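Local coordinates for protein peptide synthetase, module 7 (Actinoplanes teichomyceticus, PDB 4TX3) that is a condensation-family domain from the last part of a peptide synthetase assembly line and probably serves as a docking platform for the oxygenases that cross-link the peptide, at residues B[340-345]-B[356-361]; B[393-398]-B[421-426]. One frame throughout, in Å; residues are numbered along the deposited sequence.

Contact 1 of 2, residues B[340-345]-B[356-361]; sequences VPFEKI and SRHPVY
Phe342 reaches out of 340-345 into an aromatic cluster with His358 and Tyr361. Its CG stands anti to the backbone N (chi1 165°), which carries the ring toward the opposing loop. Phe342 and His358 meet tip to tip, Phe342 CZ lying 3.7 Å from His358 CE1, with planes nearly parallel (8°) but slid so far apart that they hardly overlap. The Tyr361 ring is inclined at 59° to that of Phe342, and Tyr361 CE1 comes 3.8 Å from Phe342 CE1. Aliphatic packing continues alongside: CG2 of Val360 touches Phe342 CE1 at 3.9 Å and Ile345 CG2 at 4.1 Å. Within 356-361, polar bonds shape the loop that receives the ring. His358 ND1 donates to Tyr361 O over 2.7 Å, nearly in the imidazole plane, which fixes the ring's rotation. Val360, at positive phi, is the centre of a gamma turn whose acceptor, Pro359 O, also lies at the edge of the Phe342 ring, 3.7 Å from Phe342 CZ. An alanine at Phe342 would probably open a gap between the loops and leave His358 and Tyr361 without their shared ring. With no hydrogen bond between the segments, the buried join depends on apolar fit.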
loop_
_atom_site.group_PDB
_atom_site.type_symbol
_atom_site.label_atom_id
_atom_site.label_comp_id
_atom_site.label_asym_id
_atom_site.label_seq_id
_atom_site.Cartn_x
_atom_site.Cartn_y
_atom_site.Cartn_z
ATOM N N VAL B 340 -23.996 4.554 -11.258
ATOM C CA VAL B 340 -24.324 4.042 -12.581
ATOM C C VAL B 340 -23.061 3.569 -13.252
ATOM O O VAL B 340 -22.095 4.330 -13.354
ATOM C CB VAL B 340 -24.940 5.077 -13.543
ATOM C CG1 VAL B 340 -25.735 4.356 -14.600
ATOM C CG2 VAL B 340 -25.794 6.038 -12.845
ATOM N N PRO B 341 -23.059 2.320 -13.723
ATOM C CA PRO B 341 -21.907 1.911 -14.525
ATOM C C PRO B 341 -21.878 2.718 -15.806
ATOM O O PRO B 341 -22.929 2.998 -16.390
ATOM C CB PRO B 341 -22.162 0.422 -14.807
ATOM C CG PRO B 341 -23.222 0.020 -13.851
ATOM C CD PRO B 341 -24.044 1.243 -13.572
ATOM N N PHE B 342 -20.679 3.105 -16.218
ATOM C CA PHE B 342 -20.490 3.758 -17.501
ATOM C C PHE B 342 -21.131 2.997 -18.667
ATOM O O PHE B 342 -21.656 3.603 -19.596
ATOM C CB PHE B 342 -19.002 3.934 -17.776
ATOM C CG PHE B 342 -18.700 4.258 -19.199
ATOM C CD1 PHE B 342 -18.869 5.555 -19.672
ATOM C CD2 PHE B 342 -18.274 3.267 -20.077
ATOM C CE1 PHE B 342 -18.611 5.865 -20.986
ATOM C CE2 PHE B 342 -18.008 3.576 -21.383
ATOM C CZ PHE B 342 -18.177 4.882 -21.845
ATOM N N GLU B 343 -21.065 1.670 -18.612
ATOM C CA GLU B 343 -21.454 0.812 -19.727
ATOM C C GLU B 343 -22.971 0.819 -19.931
ATOM O O GLU B 343 -23.491 0.344 -20.940
ATOM C CB GLU B 343 -20.948 -0.614 -19.492
ATOM C CG GLU B 343 -19.417 -0.757 -19.502
ATOM C CD GLU B 343 -18.722 -0.267 -18.216
ATOM O OE1 GLU B 343 -19.414 0.017 -17.214
ATOM O OE2 GLU B 343 -17.470 -0.167 -18.203
ATOM N N LYS B 344 -23.666 1.383 -18.956
ATOM C CA LYS B 344 -25.111 1.462 -18.965
ATOM C C LYS B 344 -25.554 2.732 -19.689
ATOM O O LYS B 344 -26.701 2.856 -20.132
ATOM C CB LYS B 344 -25.622 1.438 -17.523
ATOM C CG LYS B 344 -27.061 1.100 -17.378
ATOM C CD LYS B 344 -27.320 -0.356 -17.686
ATOM C CE LYS B 344 -28.770 -0.714 -17.322
ATOM N NZ LYS B 344 -29.645 0.497 -17.159
ATOM N N ILE B 345 -24.617 3.670 -19.810
ATOM C CA ILE B 345 -24.900 4.998 -20.334
ATOM C C ILE B 345 -25.204 5.056 -21.839
ATOM O O ILE B 345 -26.066 5.835 -22.237
ATOM C CB ILE B 345 -23.749 5.946 -20.012
ATOM C CG1 ILE B 345 -23.823 6.350 -18.538
ATOM C CG2 ILE B 345 -23.786 7.181 -20.909
ATOM C CD1 ILE B 345 -22.621 7.108 -18.062
ATOM N N SER B 356 -16.892 -0.290 -34.113
ATOM C CA SER B 356 -15.723 0.402 -34.638
ATOM C C SER B 356 -15.220 1.502 -33.715
ATOM O O SER B 356 -14.188 2.110 -33.970
ATOM C CB SER B 356 -16.064 0.987 -36.006
ATOM O OG SER B 356 -17.378 1.529 -36.011
ATOM N N ARG B 357 -15.948 1.751 -32.639
ATOM C CA ARG B 357 -15.766 2.980 -31.890
ATOM C C ARG B 357 -16.101 2.799 -30.419
ATOM O O ARG B 357 -17.034 2.070 -30.073
ATOM C CB ARG B 357 -16.638 4.076 -32.503
ATOM C CG ARG B 357 -16.912 5.251 -31.602
ATOM C CD ARG B 357 -17.989 6.141 -32.164
ATOM N NE ARG B 357 -17.773 6.363 -33.584
ATOM C CZ ARG B 357 -18.661 6.067 -34.528
ATOM N NH1 ARG B 357 -19.831 5.539 -34.185
ATOM N NH2 ARG B 357 -18.376 6.303 -35.808
ATOM N N HIS B 358 -15.329 3.449 -29.553
ATOM C CA HIS B 358 -15.697 3.548 -28.145
ATOM C C HIS B 358 -16.796 4.606 -27.981
ATOM O O HIS B 358 -16.652 5.732 -28.458
ATOM C CB HIS B 358 -14.476 3.890 -27.288
ATOM C CG HIS B 358 -14.693 3.696 -25.819
ATOM N ND1 HIS B 358 -14.927 4.743 -24.956
ATOM C CD2 HIS B 358 -14.711 2.574 -25.062
ATOM C CE1 HIS B 358 -15.089 4.276 -23.730
ATOM N NE2 HIS B 358 -14.964 2.962 -23.771
ATOM N N PRO B 359 -17.901 4.244 -27.307
ATOM C CA PRO B 359 -19.049 5.137 -27.101
ATOM C C PRO B 359 -18.752 6.304 -26.141
ATOM O O PRO B 359 -17.856 6.175 -25.297
ATOM C CB PRO B 359 -20.097 4.199 -26.505
ATOM C CG PRO B 359 -19.290 3.174 -25.794
ATOM C CD PRO B 359 -18.097 2.945 -26.643
ATOM N N VAL B 360 -19.496 7.408 -26.278
ATOM C CA VAL B 360 -19.369 8.604 -25.434
ATOM C C VAL B 360 -18.029 9.332 -25.579
ATOM O O VAL B 360 -18.018 10.531 -25.832
ATOM C CB VAL B 360 -19.565 8.289 -23.934
ATOM C CG1 VAL B 360 -19.605 9.590 -23.117
ATOM C CG2 VAL B 360 -20.817 7.479 -23.712
ATOM N N TYR B 361 -16.904 8.640 -25.391
ATOM C CA TYR B 361 -15.613 9.287 -25.622
ATOM C C TYR B 361 -14.605 8.390 -26.318
ATOM O O TYR B 361 -14.639 7.170 -26.190
ATOM C CB TYR B 361 -15.011 9.821 -24.310
ATOM C CG TYR B 361 -14.597 8.775 -23.303
ATOM C CD1 TYR B 361 -15.513 8.255 -22.393
ATOM C CD2 TYR B 361 -13.276 8.325 -23.243
ATOM C CE1 TYR B 361 -15.127 7.305 -21.462
ATOM C CE2 TYR B 361 -12.878 7.375 -22.320
ATOM C CZ TYR B 361 -13.809 6.869 -21.429
ATOM O OH TYR B 361 -13.412 5.925 -20.502
#

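Contact 2 of 2, residues B[393-398]-B[421-426]; sequences EAIELD and HYAADL
Asp398 and Ala423 are joined by the one direct hydrogen bond of this contact, Ala423 N to Asp398 O at 3.0 Å. It carries the strand pairing on into the loop, next to the backbone bonding of His421 with Ala400. Asp398 O also receives a CA-H...O contact from Tyr422 CA at 3.5 Å. Ala423 CB rests 3.7 Å from Leu397 O. Ile395 lies over the end of the strand with both branches. Its CG1 is anti to the backbone N (chi1 -170°) and sends Ile395 CD1 to within 3.9 Å of His421 O; Ile395 CG2, placed between the backbone N and the carbonyl carbon, meets Ala423 CA at 4.0 Å. The Asp398 and Leu426 side chains cross obliquely, with Leu426 CD1 3.6 Å from Asp398 CG. A methyl thus packs on a carboxylate whose OD2 is already engaged in a salt bridge to Arg227. Tyr422 turns the other way: its CG also sits between the backbone N and the carbonyl carbon (chi1 61°), and its ring packs on His429 and Ala432 of helix 429-448. At the far end a water donates to Glu393 O and lies 3.3 Å from His421 ND1, a longer link between loop and strand. Beyond Ala423 the chain reverses in a beta turn closed by Leu426 N to Ala423 O, which brings the leucine back to Asp398. The whole is the end of an antiparallel strand pair, 399-407 with 413-423, where the incoming loop lies across the last residues of the second strand, in the four-stranded sheet of this condensation fold.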
loop_
_atom_site.group_PDB
_atom_site.type_symbol
_atom_site.label_atom_id
_atom_site.label_comp_id
_atom_site.label_asym_id
_atom_site.label_seq_id
_atom_site.Cartn_x
_atom_site.Cartn_y
_atom_site.Cartn_z
ATOM N N GLU B 393 -0.848 -3.120 -24.519
ATOM C CA GLU B 393 -2.161 -3.787 -24.526
ATOM C C GLU B 393 -3.070 -3.314 -25.663
ATOM O O GLU B 393 -2.898 -2.217 -26.192
ATOM C CB GLU B 393 -2.880 -3.582 -23.179
ATOM C CG GLU B 393 -2.036 -3.922 -21.940
ATOM C CD GLU B 393 -1.711 -5.424 -21.767
ATOM O OE1 GLU B 393 -2.036 -6.254 -22.661
ATOM O OE2 GLU B 393 -1.132 -5.774 -20.704
ATOM N N ALA B 394 -4.035 -4.155 -26.034
ATOM C CA ALA B 394 -5.035 -3.786 -27.031
ATOM C C ALA B 394 -5.797 -2.537 -26.596
ATOM O O ALA B 394 -6.082 -2.355 -25.410
ATOM C CB ALA B 394 -6.000 -4.934 -27.270
ATOM N N ILE B 395 -6.123 -1.680 -27.557
ATOM C CA ILE B 395 -6.805 -0.417 -27.273
ATOM C C ILE B 395 -8.181 -0.344 -27.957
ATOM O O ILE B 395 -8.339 -0.784 -29.101
ATOM C CB ILE B 395 -5.942 0.796 -27.708
ATOM C CG1 ILE B 395 -6.532 2.109 -27.193
ATOM C CG2 ILE B 395 -5.766 0.853 -29.236
ATOM C CD1 ILE B 395 -5.650 3.313 -27.496
ATOM N N GLU B 396 -9.173 0.186 -27.236
ATOM C CA GLU B 396 -10.523 0.400 -27.770
ATOM C C GLU B 396 -10.756 1.872 -28.082
ATOM O O GLU B 396 -11.604 2.216 -28.894
ATOM C CB GLU B 396 -11.590 -0.070 -26.789
ATOM C CG GLU B 396 -11.652 -1.562 -26.565
ATOM C CD GLU B 396 -12.774 -1.935 -25.612
ATOM O OE1 GLU B 396 -12.702 -1.528 -24.427
ATOM O OE2 GLU B 396 -13.739 -2.605 -26.055
ATOM N N LEU B 397 -10.009 2.731 -27.397
ATOM C CA LEU B 397 -10.061 4.170 -27.616
ATOM C C LEU B 397 -9.291 4.576 -28.882
ATOM O O LEU B 397 -8.448 3.825 -29.388
ATOM C CB LEU B 397 -9.487 4.893 -26.400
ATOM C CG LEU B 397 -10.250 4.786 -25.081
ATOM C CD1 LEU B 397 -9.390 5.272 -23.937
ATOM C CD2 LEU B 397 -11.537 5.576 -25.132
ATOM N N ASP B 398 -9.567 5.771 -29.383
ATOM C CA ASP B 398 -8.752 6.346 -30.447
ATOM C C ASP B 398 -7.406 6.813 -29.892
ATOM O O ASP B 398 -6.345 6.468 -30.426
ATOM C CB ASP B 398 -9.499 7.494 -31.112
ATOM C CG ASP B 398 -10.768 7.025 -31.804
ATOM O OD1 ASP B 398 -11.134 5.837 -31.632
ATOM O OD2 ASP B 398 -11.398 7.837 -32.512
ATOM N N HIS B 421 -0.894 6.361 -26.103
ATOM C CA HIS B 421 -1.240 5.165 -26.851
ATOM C C HIS B 421 -2.274 5.528 -27.905
ATOM O O HIS B 421 -3.171 6.323 -27.639
ATOM C CB HIS B 421 -1.759 4.075 -25.921
ATOM C CG HIS B 421 -0.778 3.669 -24.860
ATOM N ND1 HIS B 421 -0.347 2.370 -24.701
ATOM C CD2 HIS B 421 -0.156 4.388 -23.897
ATOM C CE1 HIS B 421 0.501 2.308 -23.691
ATOM N NE2 HIS B 421 0.636 3.519 -23.186
ATOM N N TYR B 422 -2.155 4.970 -29.103
ATOM C CA TYR B 422 -3.104 5.312 -30.156
ATOM C C TYR B 422 -3.513 4.108 -30.961
ATOM O O TYR B 422 -2.797 3.111 -31.034
ATOM C CB TYR B 422 -2.519 6.365 -31.099
ATOM C CG TYR B 422 -1.268 5.888 -31.791
ATOM C CD1 TYR B 422 -0.025 5.993 -31.168
ATOM C CD2 TYR B 422 -1.322 5.313 -33.055
ATOM C CE1 TYR B 422 1.128 5.551 -31.788
ATOM C CE2 TYR B 422 -0.170 4.860 -33.681
ATOM C CZ TYR B 422 1.049 4.984 -33.042
ATOM O OH TYR B 422 2.198 4.546 -33.659
ATOM N N ALA B 423 -4.671 4.229 -31.590
ATOM C CA ALA B 423 -5.216 3.160 -32.406
ATOM C C ALA B 423 -4.498 3.169 -33.749
ATOM O O ALA B 423 -4.701 4.071 -34.563
ATOM C CB ALA B 423 -6.720 3.331 -32.578
ATOM N N ALA B 424 -3.653 2.169 -33.981
ATOM C CA ALA B 424 -2.808 2.176 -35.179
ATOM C C ALA B 424 -3.637 2.094 -36.468
ATOM O O ALA B 424 -3.176 2.490 -37.530
ATOM C CB ALA B 424 -1.791 1.045 -35.119
ATOM N N ASP B 425 -4.867 1.603 -36.353
ATOM C CA ASP B 425 -5.807 1.567 -37.467
ATOM C C ASP B 425 -6.096 2.955 -38.018
ATOM O O ASP B 425 -6.372 3.116 -39.207
ATOM C CB ASP B 425 -7.133 0.934 -37.032
ATOM C CG ASP B 425 -7.130 -0.574 -37.132
ATOM O OD1 ASP B 425 -6.052 -1.161 -37.368
ATOM O OD2 ASP B 425 -8.212 -1.172 -36.970
ATOM N N LEU B 426 -6.056 3.944 -37.130
ATOM C CA LEU B 426 -6.500 5.296 -37.434
ATOM C C LEU B 426 -5.343 6.266 -37.568
ATOM O O LEU B 426 -5.431 7.240 -38.313
ATOM C CB LEU B 426 -7.449 5.806 -36.346
ATOM C CG LEU B 426 -8.700 4.991 -36.015
ATOM C CD1 LEU B 426 -9.462 5.637 -34.862
ATOM C CD2 LEU B 426 -9.595 4.833 -37.227
HETATM O O HOH W 1 -2.947 0.542 -25.434
#

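In the fold
The two contacts follow one another along the chain, neither enclosing nor crossing the other. After helix 320-334, contact 1 closes a short excursion through helix 345-348, and the chain then enters strand 363-369 at the border of the four-stranded sheet. It next passes to strand 383-388, an outermost strand of the five-stranded sheet, before returning through 393-398. Contact 2 closes the following loop, made largely of the paired strands 399-407 and 413-423, just ahead of helix 429-448. Although their centres are about 16 Å apart, the contacts touch: Leu397 packs on His358 and Tyr361, joining the loop cluster to the entrance of the sheet.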